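Local coordinates for probable M18-family aminopeptidase 1 (Thermotoga maritima, PDB 2GLF), which probably removes amino acids from the N-termini of peptides as a zinc-dependent metallopeptidase of the M18 family, here crystallised with manganese, at residues K346-V351 with A434-T439; I146-I150 with M212-T216; V137-N141 with D219-I225; K5-R11 with Q383-W387; Y363-D367 with A404-A408. One frame throughout, in Å; residues are numbered along the deposited sequence.

Interaction 1 (K346-V351 with A434-T439); sequences KLGYGV and ADLFET
This is a buried contact in which the loop leading into strand 351-354 is held by a carboxylate from the first turns of the C-terminal helix 433-449. Lys346 to Tyr349 form a type II beta turn. Gly348 takes its third position at phi 79°, psi 9°, a left-handed conformation that glycine takes most readily. CA atoms are 5.3 Å apart for both Gly350-Asp435 and Val351-Thr439. Asp435, chi1 m, bridges the turn and the residue following it: Gly348 N donates to OD2 at 2.7 Å and Gly350 N to OD1 at 2.9 Å, so one short acidic side chain holds two backbone amides just before the loop enters the nine-stranded mixed sheet of this M18 peptidase. Gly350 (phi 101°, psi -178°) could hardly be anything else, since a CB would jam against the preceding carbonyl. Val351, chi1 t, lays CG2 3.3 Å from Glu438 O and 3.7 Å from Thr439 CA. Thr439 OG1 donates back to Asp435 O at 3.0 Å, while Glu438 OE1 accepts from Ile386 N.

Interaction 2 (I146-I150 with M212-T216); sequences IEIHI and MYGIT
A helix end packs here against the outermost strand, within this chain, of the six-stranded antiparallel sheet: helix 200-213 ends over strand 145-150, and Tyr213 lies along the strand as the main piece of the interface. The strand is extended from Ile146 to Ile150; the two backbones come closest at Ile146 and Tyr213, whose CA atoms are 7.1 Å apart. After the helix Gly214 turns the chain with positive phi (67°, psi 19°), an easy conformation for a residue without a side chain, and Ile215 resumes an extended path. Tyr213, chi1 m and chi2 93°, meets three isoleucines. Ile148, m and m, sets CD1 3.4 Å from the ring centroid and 14° off its normal, a CH-pi contact over the face. Ile146 CG2 lies 3.8 Å from Tyr213 CB, while Ile146 CD1 reaches Ile215 CG2 at 3.3 Å. Ile150 CD1 is 3.3 Å from Tyr213 OH. Beta-branched isoleucines suit an extended backbone and give the ring an apolar surface. Water 1 accepts from His149 N at 2.9 Å and is hydrogen-bonded to Tyr213 OH at 3.1 Å. The cohesion is thus mainly apolar, and the tyrosine hydroxyl adds one water-mediated link to the backbone amide of His149.

Interaction 3 (V137-N141 with D219-I225); sequences VLFKN and DFVSGEI
Strands 137-139 and 223-225 run antiparallel, 163° between their directions, and their axes approach to 4.7 Å, as neighbours within the six-stranded antiparallel sheet. Val137 and Glu224 are a hydrogen-bonded pair (Val137 N to Glu224 O 3.1 Å, Glu224 N to Val137 O 2.8 Å); Leu138 and Gly223 are the adjoining non-hydrogen-bonded pair, their CA atoms just 4.0 Å apart. Glycine is needed, because a CB would clash with Leu138 CD2. Ser222, the centre of an inverse gamma turn (phi -76°, psi 58°), extends the pairing by accepting from Phe139 N at its O, 3.0 Å. On the face to which Leu138 points, its m, t side chain packs CD2 against Phe220 CD2 at 3.8 Å and Ile225 CD1 at 3.7 Å. On the Val137 face, Glu224 makes salt bridges with Arg34 and Lys71 and with Lys355 of a neighbouring subunit. Arg377 of that subunit salt-bridges Asp219 and binds Ser222 OG. Water 2 accepts from Asn141 N at 2.9 Å and donates to Asp219 OD2 at 3.2 Å.

Interaction 4 (K5-R11 with Q383-W387); sequences KNVWHHR and QGVIW
Ile386, with chi1 m and chi2 p, is the plug of this contact between the N-terminal segment and the loop after helix 370-382. Its CB points toward residues 5-11, and the side chain fits among Lys5, Val7, His10 and Arg11: CG2 lies 3.5 Å from Val7 CG2, CD1 lies 4.1 Å from His10 CB, and CD1 also sits 3.2 Å from Arg11 NH1. An aliphatic side chain suits this spot beside Val7 and the His10 CB. The closest CA pair is Val7 with Ile386, 6.5 Å apart. Arg11 (chi1 -119°, then p, t, t) extends to hydrogen-bond through NH1 to Gly384 O at 3.1 Å. Lys5 begins toward Ile386, CB 4.2 Å from CG1, but its m, t, t, m chain leads the amine away. Apart from Trp387, where strand 387-389 begins, neither segment has regular structure. Asn6, chi1 t, makes an Asx turn, OD1 accepting from Trp8 N at 2.9 Å, while Gly384, with positive phi (66°), closes helix 370-382 in a Schellman motif. Val7 and Arg11 also rest on helix 433-449, whose Glu438 accepts from Ile386 N, Trp8 and Arg11 touch helix 13-29, and strand 387-389 borders the large mixed sheet within this chain.

Interaction 5 (Y363-D367 with A404-A408); sequences YSTND and AKFFA
Lys405 stretches alongside residues 364 to 366 and ends on a backbone carbonyl: NZ donates to Ser364 O at 2.6 Å. Its rotamer, p, t, p, t, carries the ammonium group to that oxygen while CE passes 4.4 Å from Thr365 CA; a long, flexible side chain with a cationic end suits a carbonyl that lies well beyond the helix backbone. Ser364 adopts the left-handed region (phi 45°, psi 39°), uncommon for a residue with a side chain, after which Thr365 and Asn366 return to extended angles. Residues 404-408 form a short helix, with Ala408 N bonded to Ala404 O at 3.1 Å, and the loop crosses it closest at Asn366 and Lys405, CA atoms 4.6 Å apart. This joins the loop before helix 370-382 to the short helix before strand 414-421 of the large mixed sheet, with Ala404 about 11 Å, measured from its side chain, from a bound manganese ion. The two alanines let the loop approach: Asn366, chi1 t, points toward the helix and puts CB 4.1 Å from Ala404 CB and 3.7 Å from Lys405 N, while ND2 lies 3.4 Å from Ala408 CB. Asn366, Ala404 and Ala408 all pack on Val414 of that strand. Ser364 and Lys405 also touch Asp283 of a neighbouring subunit, so the contact borders a subunit interface.

Overall arrangement
Interactions 2 and 3 adjoin, centres 9 Å apart, on neighbouring strands of the separate six-stranded antiparallel sheet, interaction 2 lying within the chain span of interaction 3. Interactions 1 and 4, centres 8 Å apart, cross along the chain and touch, linking the C-terminal helix to loop 383-387 and the N-terminal segment to loop 346-351, so both chain ends meet beside the nine-stranded mixed sheet. These two pairs lie on opposite sides of the chain's centre, 41 to 48 Å apart by centres. Interaction 5, 24 Å from interaction 1 by centres, falls within its span, crosses interaction 4 and lies nearer the metal site. All five reach other subunits of the twelve-chain assembly, 3 and 5 most extensively.

Interaction 1 (K346-V351 with A434-T439)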
# COMPACT_ATOMS: atom_id res chain seq x y z
N LYS A 346 15.95 -37.16 12.18
CA LYS A 346 17.32 -36.65 12.21
C LYS A 346 18.17 -37.64 11.40
O LYS A 346 17.91 -38.85 11.42
CB LYS A 346 17.84 -36.59 13.65
CG LYS A 346 17.00 -35.77 14.60
CD LYS A 346 17.15 -34.28 14.35
CE LYS A 346 17.49 -33.55 15.63
NZ LYS A 346 18.76 -34.08 16.19
N LEU A 347 19.17 -37.12 10.69
CA LEU A 347 20.06 -37.96 9.89
C LEU A 347 20.84 -38.96 10.74
O LEU A 347 21.38 -38.62 11.79
CB LEU A 347 21.06 -37.11 9.11
CG LEU A 347 20.56 -36.22 7.98
CD1 LEU A 347 21.69 -35.30 7.53
CD2 LEU A 347 20.07 -37.08 6.83
N GLY A 348 20.91 -40.21 10.28
CA GLY A 348 21.64 -41.23 11.00
C GLY A 348 20.95 -41.83 12.21
O GLY A 348 21.57 -42.58 12.98
N TYR A 349 19.67 -41.52 12.40
CA TYR A 349 18.95 -42.08 13.54
C TYR A 349 17.90 -43.12 13.15
O TYR A 349 16.89 -43.28 13.84
CB TYR A 349 18.32 -40.96 14.38
CG TYR A 349 19.34 -40.33 15.31
CD1 TYR A 349 20.36 -39.51 14.82
CD2 TYR A 349 19.33 -40.62 16.67
CE1 TYR A 349 21.35 -39.02 15.66
CE2 TYR A 349 20.32 -40.14 17.52
CZ TYR A 349 21.32 -39.34 17.01
OH TYR A 349 22.31 -38.88 17.85
N GLY A 350 18.16 -43.82 12.05
CA GLY A 350 17.27 -44.87 11.61
C GLY A 350 16.31 -44.57 10.48
O GLY A 350 16.31 -43.48 9.91
N VAL A 351 15.49 -45.57 10.16
CA VAL A 351 14.49 -45.44 9.11
C VAL A 351 13.37 -44.60 9.68
O VAL A 351 13.07 -44.69 10.88
CB VAL A 351 13.90 -46.81 8.73
CG1 VAL A 351 13.27 -46.73 7.35
CG2 VAL A 351 14.96 -47.87 8.77
N ALA A 434 24.33 -44.43 7.03
CA ALA A 434 23.77 -45.28 8.07
C ALA A 434 22.27 -45.53 7.84
O ALA A 434 21.79 -46.65 8.01
CB ALA A 434 23.99 -44.65 9.45
N ASP A 435 21.54 -44.49 7.44
CA ASP A 435 20.12 -44.65 7.20
C ASP A 435 19.88 -45.49 5.95
O ASP A 435 19.00 -46.35 5.92
CB ASP A 435 19.42 -43.29 7.05
CG ASP A 435 19.38 -42.51 8.37
OD1 ASP A 435 19.32 -43.13 9.45
OD2 ASP A 435 19.39 -41.26 8.32
N LEU A 436 20.68 -45.25 4.92
CA LEU A 436 20.57 -46.00 3.68
C LEU A 436 20.54 -47.49 4.01
O LEU A 436 19.64 -48.23 3.59
CB LEU A 436 21.77 -45.68 2.79
CG LEU A 436 21.87 -46.12 1.32
CD1 LEU A 436 23.11 -46.97 1.15
CD2 LEU A 436 20.62 -46.88 0.89
N PHE A 437 21.53 -47.92 4.79
CA PHE A 437 21.67 -49.31 5.21
C PHE A 437 20.52 -49.77 6.08
O PHE A 437 19.91 -50.81 5.82
CB PHE A 437 22.97 -49.48 5.99
CG PHE A 437 23.31 -50.92 6.31
CD1 PHE A 437 23.69 -51.80 5.30
CD2 PHE A 437 23.27 -51.38 7.62
CE1 PHE A 437 24.02 -53.12 5.59
CE2 PHE A 437 23.59 -52.70 7.92
CZ PHE A 437 23.97 -53.57 6.90
N GLU A 438 20.22 -49.00 7.11
CA GLU A 438 19.15 -49.39 8.02
C GLU A 438 17.80 -49.52 7.33
O GLU A 438 16.95 -50.29 7.78
CB GLU A 438 19.06 -48.41 9.18
CG GLU A 438 18.28 -48.97 10.35
CD GLU A 438 18.92 -50.21 10.95
OE1 GLU A 438 18.32 -50.81 11.86
OE2 GLU A 438 20.02 -50.57 10.51
N THR A 439 17.60 -48.76 6.26
CA THR A 439 16.35 -48.84 5.52
C THR A 439 16.28 -50.23 4.92
O THR A 439 15.27 -50.92 5.04
CB THR A 439 16.29 -47.79 4.41
OG1 THR A 439 16.17 -46.49 4.99
CG2 THR A 439 15.11 -48.05 3.49

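Interaction 2 (I146-I150 with M212-T216)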
# COMPACT_ATOMS: atom_id res chain seq x y z
N ILE A 146 16.36 -44.65 -31.30
CA ILE A 146 17.69 -44.07 -31.10
C ILE A 146 17.90 -43.58 -29.67
O ILE A 146 17.19 -42.70 -29.19
CB ILE A 146 17.92 -42.88 -32.07
CG1 ILE A 146 17.88 -43.39 -33.51
CG2 ILE A 146 19.25 -42.21 -31.78
CD1 ILE A 146 18.19 -42.34 -34.55
N GLU A 147 18.89 -44.15 -29.00
CA GLU A 147 19.20 -43.77 -27.63
C GLU A 147 20.11 -42.54 -27.57
O GLU A 147 20.95 -42.33 -28.45
CB GLU A 147 19.85 -44.95 -26.90
CG GLU A 147 19.12 -45.34 -25.62
CD GLU A 147 19.69 -46.60 -24.99
OE1 GLU A 147 20.88 -46.60 -24.61
OE2 GLU A 147 18.93 -47.59 -24.87
N ILE A 148 19.94 -41.74 -26.52
CA ILE A 148 20.73 -40.53 -26.34
C ILE A 148 21.31 -40.43 -24.93
O ILE A 148 20.59 -40.50 -23.93
CB ILE A 148 19.89 -39.26 -26.62
CG1 ILE A 148 19.48 -39.24 -28.09
CG2 ILE A 148 20.69 -38.00 -26.31
CD1 ILE A 148 20.64 -39.18 -29.04
N HIS A 149 22.63 -40.27 -24.86
CA HIS A 149 23.35 -40.13 -23.59
C HIS A 149 24.54 -39.21 -23.79
O HIS A 149 25.64 -39.67 -24.08
CB HIS A 149 23.81 -41.49 -23.10
CG HIS A 149 22.70 -42.46 -22.88
ND1 HIS A 149 21.80 -42.33 -21.84
CD2 HIS A 149 22.31 -43.55 -23.57
CE1 HIS A 149 20.90 -43.30 -21.91
NE2 HIS A 149 21.19 -44.06 -22.95
N ILE A 150 24.31 -37.92 -23.65
CA ILE A 150 25.37 -36.93 -23.82
C ILE A 150 25.62 -36.22 -22.50
O ILE A 150 24.68 -35.74 -21.87
CB ILE A 150 24.99 -35.91 -24.88
CG1 ILE A 150 24.45 -36.64 -26.12
CG2 ILE A 150 26.20 -35.07 -25.24
CD1 ILE A 150 24.01 -35.73 -27.23
N MSE A 212 25.48 -37.66 -36.43
CA MSE A 212 25.74 -38.42 -35.22
C MSE A 212 24.74 -39.56 -35.01
O MSE A 212 25.14 -40.71 -34.83
CB MSE A 212 25.71 -37.49 -34.01
CG MSE A 212 26.24 -38.13 -32.76
SE MSE A 212 28.01 -38.82 -33.06
CE MSE A 212 27.61 -40.72 -33.04
N TYR A 213 23.45 -39.25 -35.05
CA TYR A 213 22.41 -40.25 -34.84
C TYR A 213 21.54 -40.46 -36.07
O TYR A 213 20.60 -41.24 -36.04
CB TYR A 213 21.53 -39.84 -33.65
CG TYR A 213 22.33 -39.43 -32.44
CD1 TYR A 213 22.66 -38.09 -32.22
CD2 TYR A 213 22.78 -40.38 -31.53
CE1 TYR A 213 23.41 -37.71 -31.11
CE2 TYR A 213 23.53 -40.02 -30.42
CZ TYR A 213 23.84 -38.69 -30.21
OH TYR A 213 24.58 -38.34 -29.10
N GLY A 214 21.87 -39.75 -37.14
CA GLY A 214 21.10 -39.87 -38.37
C GLY A 214 19.69 -39.33 -38.23
O GLY A 214 18.82 -39.65 -39.03
N ILE A 215 19.48 -38.50 -37.21
CA ILE A 215 18.16 -37.93 -36.95
C ILE A 215 17.84 -36.63 -37.67
O ILE A 215 18.72 -35.94 -38.19
CB ILE A 215 17.92 -37.71 -35.43
CG1 ILE A 215 18.99 -36.78 -34.85
CG2 ILE A 215 17.94 -39.04 -34.70
CD1 ILE A 215 18.79 -36.47 -33.37
N THR A 216 16.55 -36.32 -37.70
CA THR A 216 16.03 -35.11 -38.31
C THR A 216 15.28 -34.35 -37.21
O THR A 216 14.88 -34.94 -36.21
CB THR A 216 15.07 -35.46 -39.47
OG1 THR A 216 14.61 -34.26 -40.09
CG2 THR A 216 13.87 -36.24 -38.95
O HOH W 1 24.24 -40.74 -27.19

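Interaction 3 (V137-N141 with D219-I225)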
# COMPACT_ATOMS: atom_id res chain seq x y z
N VAL A 137 15.45 -40.85 -25.56
CA VAL A 137 15.31 -41.64 -26.77
C VAL A 137 14.49 -40.92 -27.84
O VAL A 137 13.62 -40.10 -27.53
CB VAL A 137 14.65 -43.00 -26.42
CG1 VAL A 137 13.33 -42.78 -25.71
CG2 VAL A 137 14.44 -43.81 -27.69
N LEU A 138 14.78 -41.21 -29.11
CA LEU A 138 14.08 -40.59 -30.23
C LEU A 138 13.80 -41.68 -31.28
O LEU A 138 14.62 -42.57 -31.49
CB LEU A 138 14.95 -39.51 -30.89
CG LEU A 138 15.63 -38.39 -30.08
CD1 LEU A 138 16.58 -37.63 -31.00
CD2 LEU A 138 14.60 -37.44 -29.46
N PHE A 139 12.63 -41.61 -31.92
CA PHE A 139 12.29 -42.58 -32.95
C PHE A 139 12.24 -41.88 -34.30
O PHE A 139 11.65 -40.81 -34.43
CB PHE A 139 10.94 -43.22 -32.66
CG PHE A 139 10.92 -44.05 -31.42
CD1 PHE A 139 10.65 -43.47 -30.19
CD2 PHE A 139 11.19 -45.41 -31.47
CE1 PHE A 139 10.66 -44.24 -29.02
CE2 PHE A 139 11.21 -46.19 -30.31
CZ PHE A 139 10.94 -45.60 -29.09
N LYS A 140 12.88 -42.48 -35.31
CA LYS A 140 12.88 -41.90 -36.65
C LYS A 140 11.47 -42.12 -37.20
O LYS A 140 10.65 -42.80 -36.57
CB LYS A 140 13.91 -42.62 -37.54
CG LYS A 140 15.26 -42.84 -36.87
CD LYS A 140 16.20 -41.66 -37.05
CE LYS A 140 17.06 -41.85 -38.29
NZ LYS A 140 17.97 -43.05 -38.20
N ASN A 141 11.18 -41.56 -38.37
CA ASN A 141 9.86 -41.73 -38.95
C ASN A 141 9.64 -43.18 -39.38
O ASN A 141 8.51 -43.62 -39.57
CB ASN A 141 9.67 -40.81 -40.15
CG ASN A 141 8.22 -40.70 -40.57
OD1 ASN A 141 7.54 -41.70 -40.76
ND2 ASN A 141 7.75 -39.47 -40.72
N ASP A 219 12.15 -35.56 -35.54
CA ASP A 219 12.30 -36.73 -34.68
C ASP A 219 12.23 -36.41 -33.20
O ASP A 219 12.01 -37.31 -32.39
CB ASP A 219 13.61 -37.45 -35.00
CG ASP A 219 13.58 -38.17 -36.33
OD1 ASP A 219 14.63 -38.70 -36.75
OD2 ASP A 219 12.51 -38.20 -36.97
N PHE A 220 12.43 -35.15 -32.83
CA PHE A 220 12.35 -34.78 -31.42
C PHE A 220 10.93 -34.94 -30.93
O PHE A 220 10.70 -35.25 -29.76
CB PHE A 220 12.80 -33.33 -31.19
CG PHE A 220 14.28 -33.15 -31.22
CD1 PHE A 220 14.89 -32.42 -32.24
CD2 PHE A 220 15.09 -33.71 -30.23
CE1 PHE A 220 16.28 -32.25 -32.26
CE2 PHE A 220 16.47 -33.54 -30.25
CZ PHE A 220 17.07 -32.81 -31.26
N VAL A 221 9.96 -34.74 -31.83
CA VAL A 221 8.56 -34.87 -31.48
C VAL A 221 8.34 -36.26 -30.90
O VAL A 221 8.01 -36.41 -29.72
CB VAL A 221 7.66 -34.71 -32.71
CG1 VAL A 221 6.20 -34.78 -32.29
CG2 VAL A 221 7.94 -33.39 -33.41
N SER A 222 8.52 -37.26 -31.74
CA SER A 222 8.38 -38.66 -31.34
C SER A 222 9.61 -39.03 -30.53
O SER A 222 10.34 -39.95 -30.88
CB SER A 222 8.27 -39.56 -32.57
OG SER A 222 9.37 -39.35 -33.45
N GLY A 223 9.84 -38.28 -29.46
CA GLY A 223 10.99 -38.55 -28.62
C GLY A 223 10.83 -37.99 -27.21
O GLY A 223 9.98 -37.14 -26.96
N GLU A 224 11.66 -38.49 -26.30
CA GLU A 224 11.62 -38.05 -24.92
C GLU A 224 13.03 -37.83 -24.37
O GLU A 224 13.75 -38.79 -24.08
CB GLU A 224 10.87 -39.07 -24.05
CG GLU A 224 9.41 -38.71 -23.87
CD GLU A 224 8.58 -39.79 -23.21
OE1 GLU A 224 7.49 -39.46 -22.70
OE2 GLU A 224 9.00 -40.97 -23.21
N ILE A 225 13.42 -36.57 -24.25
CA ILE A 225 14.73 -36.23 -23.72
C ILE A 225 14.57 -35.64 -22.32
O ILE A 225 13.66 -34.86 -22.07
CB ILE A 225 15.46 -35.19 -24.60
CG1 ILE A 225 15.50 -35.66 -26.05
CG2 ILE A 225 16.87 -34.98 -24.08
CD1 ILE A 225 16.27 -36.94 -26.24
O HOH W 2 12.90 -39.66 -39.77

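Interaction 4 (K5-R11 with Q383-W387)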
# COMPACT_ATOMS: atom_id res chain seq x y z
N LYS A 5 18.14 -44.01 18.93
CA LYS A 5 19.49 -44.55 18.81
C LYS A 5 20.14 -44.10 17.51
O LYS A 5 19.45 -43.81 16.53
CB LYS A 5 19.47 -46.08 18.81
CG LYS A 5 18.90 -46.72 20.05
CD LYS A 5 19.05 -48.23 19.97
CE LYS A 5 18.40 -48.91 21.16
NZ LYS A 5 18.93 -48.37 22.44
N ASN A 6 21.47 -44.06 17.50
CA ASN A 6 22.19 -43.67 16.30
C ASN A 6 22.71 -44.92 15.61
O ASN A 6 23.49 -45.69 16.18
CB ASN A 6 23.36 -42.74 16.63
CG ASN A 6 24.01 -42.15 15.39
OD1 ASN A 6 24.70 -42.85 14.64
ND2 ASN A 6 23.77 -40.86 15.14
N VAL A 7 22.28 -45.12 14.37
CA VAL A 7 22.70 -46.28 13.61
C VAL A 7 24.20 -46.53 13.64
O VAL A 7 24.63 -47.67 13.76
CB VAL A 7 22.21 -46.17 12.15
CG1 VAL A 7 22.75 -47.32 11.33
CG2 VAL A 7 20.69 -46.17 12.13
N TRP A 8 25.01 -45.47 13.53
CA TRP A 8 26.47 -45.64 13.55
C TRP A 8 26.98 -46.36 14.79
O TRP A 8 28.06 -46.96 14.75
CB TRP A 8 27.18 -44.28 13.42
CG TRP A 8 26.97 -43.61 12.09
CD1 TRP A 8 26.11 -42.58 11.83
CD2 TRP A 8 27.58 -43.96 10.84
NE1 TRP A 8 26.14 -42.27 10.49
CE2 TRP A 8 27.04 -43.10 9.86
CE3 TRP A 8 28.53 -44.91 10.45
CZ2 TRP A 8 27.41 -43.16 8.51
CZ3 TRP A 8 28.90 -44.98 9.12
CH2 TRP A 8 28.34 -44.10 8.16
N HIS A 9 26.22 -46.32 15.87
CA HIS A 9 26.62 -46.98 17.11
C HIS A 9 26.02 -48.38 17.26
O HIS A 9 26.17 -49.01 18.30
CB HIS A 9 26.20 -46.14 18.31
CG HIS A 9 26.96 -44.86 18.45
ND1 HIS A 9 26.63 -43.89 19.37
CD2 HIS A 9 28.05 -44.39 17.79
CE1 HIS A 9 27.48 -42.89 19.28
NE2 HIS A 9 28.35 -43.17 18.33
N HIS A 10 25.35 -48.87 16.22
CA HIS A 10 24.74 -50.19 16.28
C HIS A 10 24.83 -51.01 14.99
O HIS A 10 24.27 -52.10 14.93
CB HIS A 10 23.25 -50.07 16.64
CG HIS A 10 22.99 -49.37 17.93
ND1 HIS A 10 23.49 -49.81 19.14
CD2 HIS A 10 22.25 -48.27 18.21
CE1 HIS A 10 23.07 -49.01 20.10
NE2 HIS A 10 22.32 -48.07 19.57
N ARG A 11 25.54 -50.52 13.97
CA ARG A 11 25.57 -51.30 12.75
C ARG A 11 26.86 -51.77 12.10
O ARG A 11 26.81 -52.66 11.25
CB ARG A 11 24.72 -50.63 11.68
CG ARG A 11 23.57 -51.51 11.21
CD ARG A 11 22.64 -51.82 12.37
NE ARG A 11 21.68 -52.87 12.07
CZ ARG A 11 20.70 -53.23 12.88
NH1 ARG A 11 20.54 -52.62 14.05
NH2 ARG A 11 19.87 -54.21 12.53
N GLN A 383 13.27 -57.28 15.53
CA GLN A 383 14.45 -57.56 14.72
C GLN A 383 15.58 -56.58 15.06
O GLN A 383 16.64 -56.58 14.43
CB GLN A 383 14.12 -57.45 13.23
CG GLN A 383 13.07 -58.43 12.74
CD GLN A 383 13.35 -59.85 13.19
OE1 GLN A 383 13.14 -60.19 14.35
NE2 GLN A 383 13.82 -60.68 12.27
N GLY A 384 15.33 -55.73 16.05
CA GLY A 384 16.32 -54.75 16.47
C GLY A 384 16.65 -53.68 15.45
O GLY A 384 17.78 -53.20 15.38
N VAL A 385 15.66 -53.31 14.64
CA VAL A 385 15.86 -52.28 13.63
C VAL A 385 15.76 -50.88 14.24
O VAL A 385 14.82 -50.58 14.98
CB VAL A 385 14.82 -52.41 12.51
CG1 VAL A 385 15.20 -51.54 11.33
CG2 VAL A 385 14.69 -53.86 12.09
N ILE A 386 16.73 -50.04 13.94
CA ILE A 386 16.75 -48.67 14.45
C ILE A 386 15.78 -47.82 13.62
O ILE A 386 15.93 -47.71 12.40
CB ILE A 386 18.17 -48.05 14.37
CG1 ILE A 386 19.06 -48.59 15.49
CG2 ILE A 386 18.10 -46.54 14.49
CD1 ILE A 386 19.30 -50.07 15.44
N TRP A 387 14.78 -47.23 14.27
CA TRP A 387 13.82 -46.40 13.55
C TRP A 387 13.42 -45.16 14.36
O TRP A 387 13.67 -45.07 15.56
CB TRP A 387 12.57 -47.22 13.18
CG TRP A 387 11.80 -47.69 14.38
CD1 TRP A 387 12.15 -48.68 15.25
CD2 TRP A 387 10.57 -47.13 14.87
NE1 TRP A 387 11.23 -48.77 16.27
CE2 TRP A 387 10.25 -47.83 16.06
CE3 TRP A 387 9.72 -46.11 14.43
CZ2 TRP A 387 9.11 -47.53 16.81
CZ3 TRP A 387 8.59 -45.81 15.18
CH2 TRP A 387 8.29 -46.52 16.36

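Interaction 5 (Y363-D367 with A404-A408)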
# COMPACT_ATOMS: atom_id res chain seq x y z
N TYR A 363 -5.33 -33.72 4.77
CA TYR A 363 -6.10 -33.84 3.53
C TYR A 363 -5.35 -34.68 2.51
O TYR A 363 -4.12 -34.66 2.47
CB TYR A 363 -6.39 -32.47 2.90
CG TYR A 363 -7.20 -31.53 3.75
CD1 TYR A 363 -7.86 -31.97 4.89
CD2 TYR A 363 -7.29 -30.18 3.41
CE1 TYR A 363 -8.59 -31.09 5.68
CE2 TYR A 363 -8.02 -29.29 4.19
CZ TYR A 363 -8.67 -29.75 5.33
OH TYR A 363 -9.37 -28.87 6.13
N SER A 364 -6.11 -35.40 1.69
CA SER A 364 -5.56 -36.22 0.61
C SER A 364 -4.34 -37.08 0.95
O SER A 364 -3.43 -37.21 0.13
CB SER A 364 -5.21 -35.32 -0.58
OG SER A 364 -6.33 -34.53 -0.96
N THR A 365 -4.31 -37.65 2.15
CA THR A 365 -3.19 -38.49 2.53
C THR A 365 -3.62 -39.76 3.23
O THR A 365 -4.63 -39.78 3.95
CB THR A 365 -2.20 -37.76 3.46
OG1 THR A 365 -1.08 -38.61 3.73
CG2 THR A 365 -2.88 -37.40 4.78
N ASN A 366 -2.86 -40.82 3.02
CA ASN A 366 -3.15 -42.08 3.68
C ASN A 366 -2.74 -41.89 5.14
O ASN A 366 -1.77 -41.19 5.42
CB ASN A 366 -2.36 -43.21 3.05
CG ASN A 366 -2.46 -44.49 3.84
OD1 ASN A 366 -1.47 -44.98 4.38
ND2 ASN A 366 -3.67 -45.04 3.93
N ASP A 367 -3.46 -42.51 6.06
CA ASP A 367 -3.14 -42.39 7.47
C ASP A 367 -3.16 -43.75 8.15
O ASP A 367 -4.19 -44.18 8.69
CB ASP A 367 -4.14 -41.44 8.14
CG ASP A 367 -3.77 -41.13 9.57
OD1 ASP A 367 -4.46 -40.29 10.19
OD2 ASP A 367 -2.78 -41.71 10.07
N ALA A 404 1.17 -44.11 -1.27
CA ALA A 404 0.56 -45.01 -0.32
C ALA A 404 -0.96 -45.03 -0.46
O ALA A 404 -1.57 -46.10 -0.53
CB ALA A 404 0.94 -44.62 1.10
N LYS A 405 -1.57 -43.85 -0.52
CA LYS A 405 -3.02 -43.75 -0.64
C LYS A 405 -3.63 -44.68 -1.71
O LYS A 405 -4.65 -45.33 -1.47
CB LYS A 405 -3.42 -42.30 -0.94
CG LYS A 405 -2.99 -41.82 -2.32
CD LYS A 405 -3.64 -40.49 -2.68
CE LYS A 405 -3.12 -39.35 -1.83
NZ LYS A 405 -3.68 -38.05 -2.28
N PHE A 406 -3.01 -44.73 -2.88
CA PHE A 406 -3.50 -45.54 -3.99
C PHE A 406 -3.61 -47.02 -3.68
O PHE A 406 -4.52 -47.70 -4.15
CB PHE A 406 -2.62 -45.35 -5.22
CG PHE A 406 -2.49 -43.92 -5.64
CD1 PHE A 406 -3.64 -43.13 -5.81
CD2 PHE A 406 -1.24 -43.34 -5.85
CE1 PHE A 406 -3.54 -41.80 -6.18
CE2 PHE A 406 -1.13 -42.00 -6.23
CZ PHE A 406 -2.28 -41.22 -6.39
N PHE A 407 -2.67 -47.53 -2.89
CA PHE A 407 -2.70 -48.94 -2.54
C PHE A 407 -3.71 -49.22 -1.44
O PHE A 407 -4.38 -50.25 -1.45
CB PHE A 407 -1.30 -49.41 -2.16
CG PHE A 407 -0.33 -49.36 -3.30
CD1 PHE A 407 0.22 -48.15 -3.70
CD2 PHE A 407 -0.05 -50.51 -4.03
CE1 PHE A 407 1.03 -48.08 -4.82
CE2 PHE A 407 0.77 -50.45 -5.16
CZ PHE A 407 1.31 -49.24 -5.55
N ALA A 408 -3.82 -48.29 -0.49
CA ALA A 408 -4.78 -48.44 0.59
C ALA A 408 -6.16 -48.33 -0.05
O ALA A 408 -7.15 -48.81 0.49
CB ALA A 408 -4.58 -47.33 1.62